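Local structure of transcriptional regulator, LacI family (Corynebacterium glutamicum, 3H5T) at residues I194-D205 against V242-N250. The protein activates transcription of the inositol phosphate synthase gene ino1 in an inositol-dependent manner, binding a palindromic promoter motif and helping to regulate cell wall biogenesis. Residues are numbered along the deposited sequence; the frame is centred on the assembly and turned at random.
Sequences ILSIRLDRANND and VPIMECWIN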
loop_
_atom_site.group_PDB
_atom_site.type_symbol
_atom_site.label_atom_id
_atom_site.label_comp_id
_atom_site.label_asym_id
_atom_site.label_seq_id
_atom_site.Cartn_x
_atom_site.Cartn_y
_atom_site.Cartn_z
ATOM N N ILE A 194 -8.529 19.557 0.670
ATOM C CA ILE A 194 -8.200 18.145 0.845
ATOM C C ILE A 194 -8.438 17.378 -0.452
ATOM O O ILE A 194 -9.381 17.675 -1.177
ATOM C CB ILE A 194 -9.055 17.507 1.961
ATOM C CG1 ILE A 194 -8.725 18.161 3.309
ATOM C CG2 ILE A 194 -8.803 16.014 2.024
ATOM C CD1 ILE A 194 -9.568 17.665 4.476
ATOM N N LEU A 195 -7.573 16.409 -0.745
ATOM C CA LEU A 195 -7.706 15.583 -1.945
ATOM C C LEU A 195 -7.749 14.114 -1.540
ATOM O O LEU A 195 -6.999 13.687 -0.660
ATOM C CB LEU A 195 -6.531 15.811 -2.905
ATOM C CG LEU A 195 -6.506 17.158 -3.625
ATOM C CD1 LEU A 195 -5.278 17.266 -4.513
ATOM C CD2 LEU A 195 -7.763 17.300 -4.447
ATOM N N SER A 196 -8.618 13.343 -2.187
ATOM C CA SER A 196 -8.765 11.922 -1.880
ATOM C C SER A 196 -8.966 11.065 -3.104
ATOM O O SER A 196 -9.295 11.566 -4.186
ATOM C CB SER A 196 -9.975 11.695 -0.969
ATOM O OG SER A 196 -9.698 12.082 0.363
ATOM N N ILE A 197 -8.772 9.763 -2.930
ATOM C CA ILE A 197 -9.024 8.826 -4.014
ATOM C C ILE A 197 -10.391 8.192 -3.711
ATOM O O ILE A 197 -11.084 8.651 -2.804
ATOM C CB ILE A 197 -7.885 7.770 -4.161
ATOM C CG1 ILE A 197 -7.535 7.124 -2.821
ATOM C CG2 ILE A 197 -6.645 8.441 -4.742
ATOM C CD1 ILE A 197 -6.568 5.977 -2.971
ATOM N N ARG A 198 -10.782 7.155 -4.444
ATOM C CA ARG A 198 -12.104 6.534 -4.276
ATOM C C ARG A 198 -12.708 6.446 -2.874
ATOM O O ARG A 198 -12.156 5.810 -1.983
ATOM C CB ARG A 198 -12.119 5.147 -4.905
ATOM C CG ARG A 198 -13.522 4.631 -5.216
ATOM C CD ARG A 198 -13.457 3.338 -6.001
ATOM N NE ARG A 198 -12.523 3.446 -7.123
ATOM C CZ ARG A 198 -11.518 2.600 -7.338
ATOM N NH1 ARG A 198 -11.316 1.582 -6.518
ATOM N NH2 ARG A 198 -10.705 2.779 -8.364
ATOM N N LEU A 199 -13.862 7.088 -2.700
ATOM C CA LEU A 199 -14.566 7.086 -1.421
ATOM C C LEU A 199 -15.739 6.093 -1.397
ATOM O O LEU A 199 -16.149 5.654 -0.323
ATOM C CB LEU A 199 -15.071 8.502 -1.087
ATOM C CG LEU A 199 -14.034 9.524 -0.570
ATOM C CD1 LEU A 199 -14.541 10.965 -0.730
ATOM C CD2 LEU A 199 -13.718 9.224 0.891
ATOM N N ASP A 200 -16.268 5.734 -2.568
ATOM C CA ASP A 200 -17.397 4.810 -2.634
ATOM C C ASP A 200 -17.559 4.140 -4.007
ATOM O O ASP A 200 -16.855 4.479 -4.956
ATOM C CB ASP A 200 -18.692 5.551 -2.277
ATOM C CG ASP A 200 -19.666 4.679 -1.503
ATOM O OD1 ASP A 200 -19.614 3.436 -1.657
ATOM O OD2 ASP A 200 -20.486 5.237 -0.743
ATOM N N ARG A 201 -18.499 3.200 -4.108
ATOM C CA ARG A 201 -18.751 2.485 -5.363
ATOM C C ARG A 201 -19.246 3.419 -6.464
ATOM O O ARG A 201 -18.740 3.394 -7.589
ATOM C CB ARG A 201 -19.793 1.376 -5.174
ATOM C CG ARG A 201 -19.490 0.370 -4.079
ATOM C CD ARG A 201 -20.563 -0.722 -4.030
ATOM N NE ARG A 201 -20.353 -1.778 -5.021
ATOM C CZ ARG A 201 -21.331 -2.514 -5.549
ATOM N NH1 ARG A 201 -22.593 -2.306 -5.186
ATOM N NH2 ARG A 201 -21.048 -3.465 -6.434
ATOM N N ALA A 202 -20.251 4.226 -6.144
ATOM C CA ALA A 202 -20.803 5.148 -7.126
ATOM C C ALA A 202 -19.721 6.128 -7.548
ATOM O O ALA A 202 -19.219 6.902 -6.729
ATOM C CB ALA A 202 -22.007 5.900 -6.545
ATOM N N ASN A 203 -19.365 6.080 -8.826
ATOM C CA ASN A 203 -18.342 6.952 -9.386
ATOM C C ASN A 203 -18.555 8.415 -9.030
ATOM O O ASN A 203 -19.685 8.897 -8.986
ATOM C CB ASN A 203 -18.306 6.801 -10.908
ATOM C CG ASN A 203 -17.409 7.831 -11.578
ATOM O OD1 ASN A 203 -17.696 9.028 -11.568
ATOM N ND2 ASN A 203 -16.311 7.365 -12.162
ATOM N N ASN A 204 -17.457 9.114 -8.767
ATOM C CA ASN A 204 -17.499 10.530 -8.436
ATOM C C ASN A 204 -16.141 11.193 -8.578
ATOM O O ASN A 204 -15.163 10.772 -7.960
ATOM C CB ASN A 204 -18.016 10.746 -7.017
ATOM C CG ASN A 204 -17.966 12.213 -6.593
ATOM O OD1 ASN A 204 -16.969 12.679 -6.029
ATOM N ND2 ASN A 204 -19.037 12.946 -6.870
ATOM N N ASP A 205 -16.091 12.226 -9.414
ATOM C CA ASP A 205 -14.870 12.990 -9.635
ATOM C C ASP A 205 -15.201 14.411 -9.217
ATOM O O ASP A 205 -16.340 14.855 -9.388
ATOM C CB ASP A 205 -14.454 12.990 -11.117
ATOM C CG ASP A 205 -13.833 11.678 -11.555
ATOM O OD1 ASP A 205 -13.165 11.043 -10.722
ATOM O OD2 ASP A 205 -13.991 11.289 -12.733
ATOM N N VAL A 242 -13.691 23.952 4.255
ATOM C CA VAL A 242 -12.613 23.164 3.670
ATOM C C VAL A 242 -13.079 22.292 2.506
ATOM O O VAL A 242 -13.681 21.240 2.704
ATOM C CB VAL A 242 -11.951 22.253 4.733
ATOM C CG1 VAL A 242 -10.767 21.517 4.118
ATOM C CG2 VAL A 242 -11.505 23.080 5.926
ATOM N N PRO A 243 -12.786 22.716 1.271
ATOM C CA PRO A 243 -13.183 21.962 0.079
ATOM C C PRO A 243 -12.510 20.588 0.003
ATOM O O PRO A 243 -11.348 20.433 0.380
ATOM C CB PRO A 243 -12.764 22.885 -1.057
ATOM C CG PRO A 243 -11.543 23.547 -0.502
ATOM C CD PRO A 243 -11.952 23.875 0.910
ATOM N N ILE A 244 -13.251 19.601 -0.491
ATOM C CA ILE A 244 -12.754 18.234 -0.610
ATOM C C ILE A 244 -13.039 17.647 -1.990
ATOM O O ILE A 244 -14.191 17.419 -2.341
ATOM C CB ILE A 244 -13.411 17.327 0.460
ATOM C CG1 ILE A 244 -13.018 17.814 1.858
ATOM C CG2 ILE A 244 -12.994 15.873 0.255
ATOM C CD1 ILE A 244 -13.754 17.122 2.982
ATOM N N MET A 245 -11.993 17.402 -2.774
ATOM C CA MET A 245 -12.179 16.820 -4.097
ATOM C C MET A 245 -11.605 15.408 -4.184
ATOM O O MET A 245 -10.696 15.043 -3.439
ATOM C CB MET A 245 -11.563 17.718 -5.174
ATOM C CG MET A 245 -12.292 19.054 -5.324
ATOM S SD MET A 245 -12.271 19.691 -6.996
ATOM C CE MET A 245 -13.347 21.091 -6.797
ATOM N N GLU A 246 -12.143 14.619 -5.109
ATOM C CA GLU A 246 -11.717 13.238 -5.279
ATOM C C GLU A 246 -11.597 12.803 -6.735
ATOM O O GLU A 246 -12.159 13.427 -7.632
ATOM C CB GLU A 246 -12.711 12.318 -4.547
ATOM C CG GLU A 246 -13.276 11.152 -5.363
ATOM C CD GLU A 246 -14.351 10.367 -4.617
ATOM O OE1 GLU A 246 -15.221 10.997 -3.981
ATOM O OE2 GLU A 246 -14.340 9.122 -4.677
ATOM N N CYS A 247 -10.825 11.742 -6.960
ATOM C CA CYS A 247 -10.687 11.163 -8.285
ATOM C C CYS A 247 -10.961 9.677 -8.096
ATOM O O CYS A 247 -10.214 8.963 -7.421
ATOM C CB CYS A 247 -9.296 11.428 -8.896
ATOM S SG CYS A 247 -7.833 10.926 -7.979
ATOM N N TRP A 248 -12.071 9.224 -8.663
ATOM C CA TRP A 248 -12.482 7.834 -8.535
ATOM C C TRP A 248 -11.390 6.859 -8.976
ATOM O O TRP A 248 -11.163 5.831 -8.336
ATOM C CB TRP A 248 -13.750 7.608 -9.344
ATOM C CG TRP A 248 -14.560 6.469 -8.855
ATOM C CD1 TRP A 248 -15.294 6.424 -7.713
ATOM C CD2 TRP A 248 -14.740 5.209 -9.505
ATOM N NE1 TRP A 248 -15.930 5.210 -7.609
ATOM C CE2 TRP A 248 -15.604 4.444 -8.696
ATOM C CE3 TRP A 248 -14.250 4.650 -10.695
ATOM C CZ2 TRP A 248 -15.998 3.144 -9.037
ATOM C CZ3 TRP A 248 -14.640 3.355 -11.035
ATOM C CH2 TRP A 248 -15.507 2.617 -10.205
ATOM N N ILE A 249 -10.725 7.180 -10.080
ATOM C CA ILE A 249 -9.641 6.351 -10.583
ATOM C C ILE A 249 -8.331 7.017 -10.173
ATOM O O ILE A 249 -8.143 8.213 -10.383
ATOM C CB ILE A 249 -9.714 6.222 -12.122
ATOM C CG1 ILE A 249 -10.941 5.399 -12.498
ATOM C CG2 ILE A 249 -8.441 5.587 -12.666
ATOM C CD1 ILE A 249 -11.290 5.457 -13.952
ATOM N N ASN A 250 -7.437 6.248 -9.560
ATOM C CA ASN A 250 -6.149 6.787 -9.118
ATOM C C ASN A 250 -5.079 6.589 -10.197
ATOM O O ASN A 250 -4.438 5.544 -10.261
ATOM C CB ASN A 250 -5.730 6.117 -7.798
ATOM C CG ASN A 250 -4.526 6.794 -7.141
ATOM O OD1 ASN A 250 -4.435 8.010 -7.100
ATOM N ND2 ASN A 250 -3.613 5.993 -6.601
HETATM O O HOH W 1 -9.210 5.913 -6.558
#
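Trp248 lies between Arg198 and Asn203, which cover opposite faces of its indole. Arg198 CD stands 3.8 Å from the centroid of the five-membered ring of Trp248, a CH-pi contact. Arg198 CZ lies 4.6 Å from the centroid of the six-membered ring of Trp248, only 6° off the normal, as a cation-pi pair. The arginine chain bends at chi3 (-48°), with the guanidinium over the ring and its plane 57° from that of the indole. NE and NH2 also make weak hydrogen bonds to Trp248 O, and NH1 forms a salt bridge with Glu77. A water bridges Arg198 N and Trp248 O. On the other face, Asn203 CA sits 3.5 Å from the centroid of the five-membered ring of Trp248. The indole is also held at its edge, where Trp248 NE1 donates to Asp200 O at 2.9 Å. The backbone N of Trp248 donates to Asp205 OD1 at 3.0 Å.

Glu246 reaches to the turn that follows strand 192-197. Leu199 N donates to Glu246 OE2 at 2.9 Å, from above the carboxylate plane. OE1 is salt-bridged to Arg212, so both oxygens of this buried acid have partners.

Next to these residues the strands pair in parallel. Ile194 N donates to Pro243 O, Met245 N to Ile194 O, Ser196 N to Met245 O and Cys247 N to Ser196 O. The pair belongs to one of the two sheets of the periplasmic-binding-protein-like domain. Strand 271-274 flanks 192-197, and the short antiparallel strand 206-207 flanks 244-247. Helices 210-214 and 221-235 cover the face of Ile244 and Ser196; helix 252-265 covers that of Leu195 and Met245.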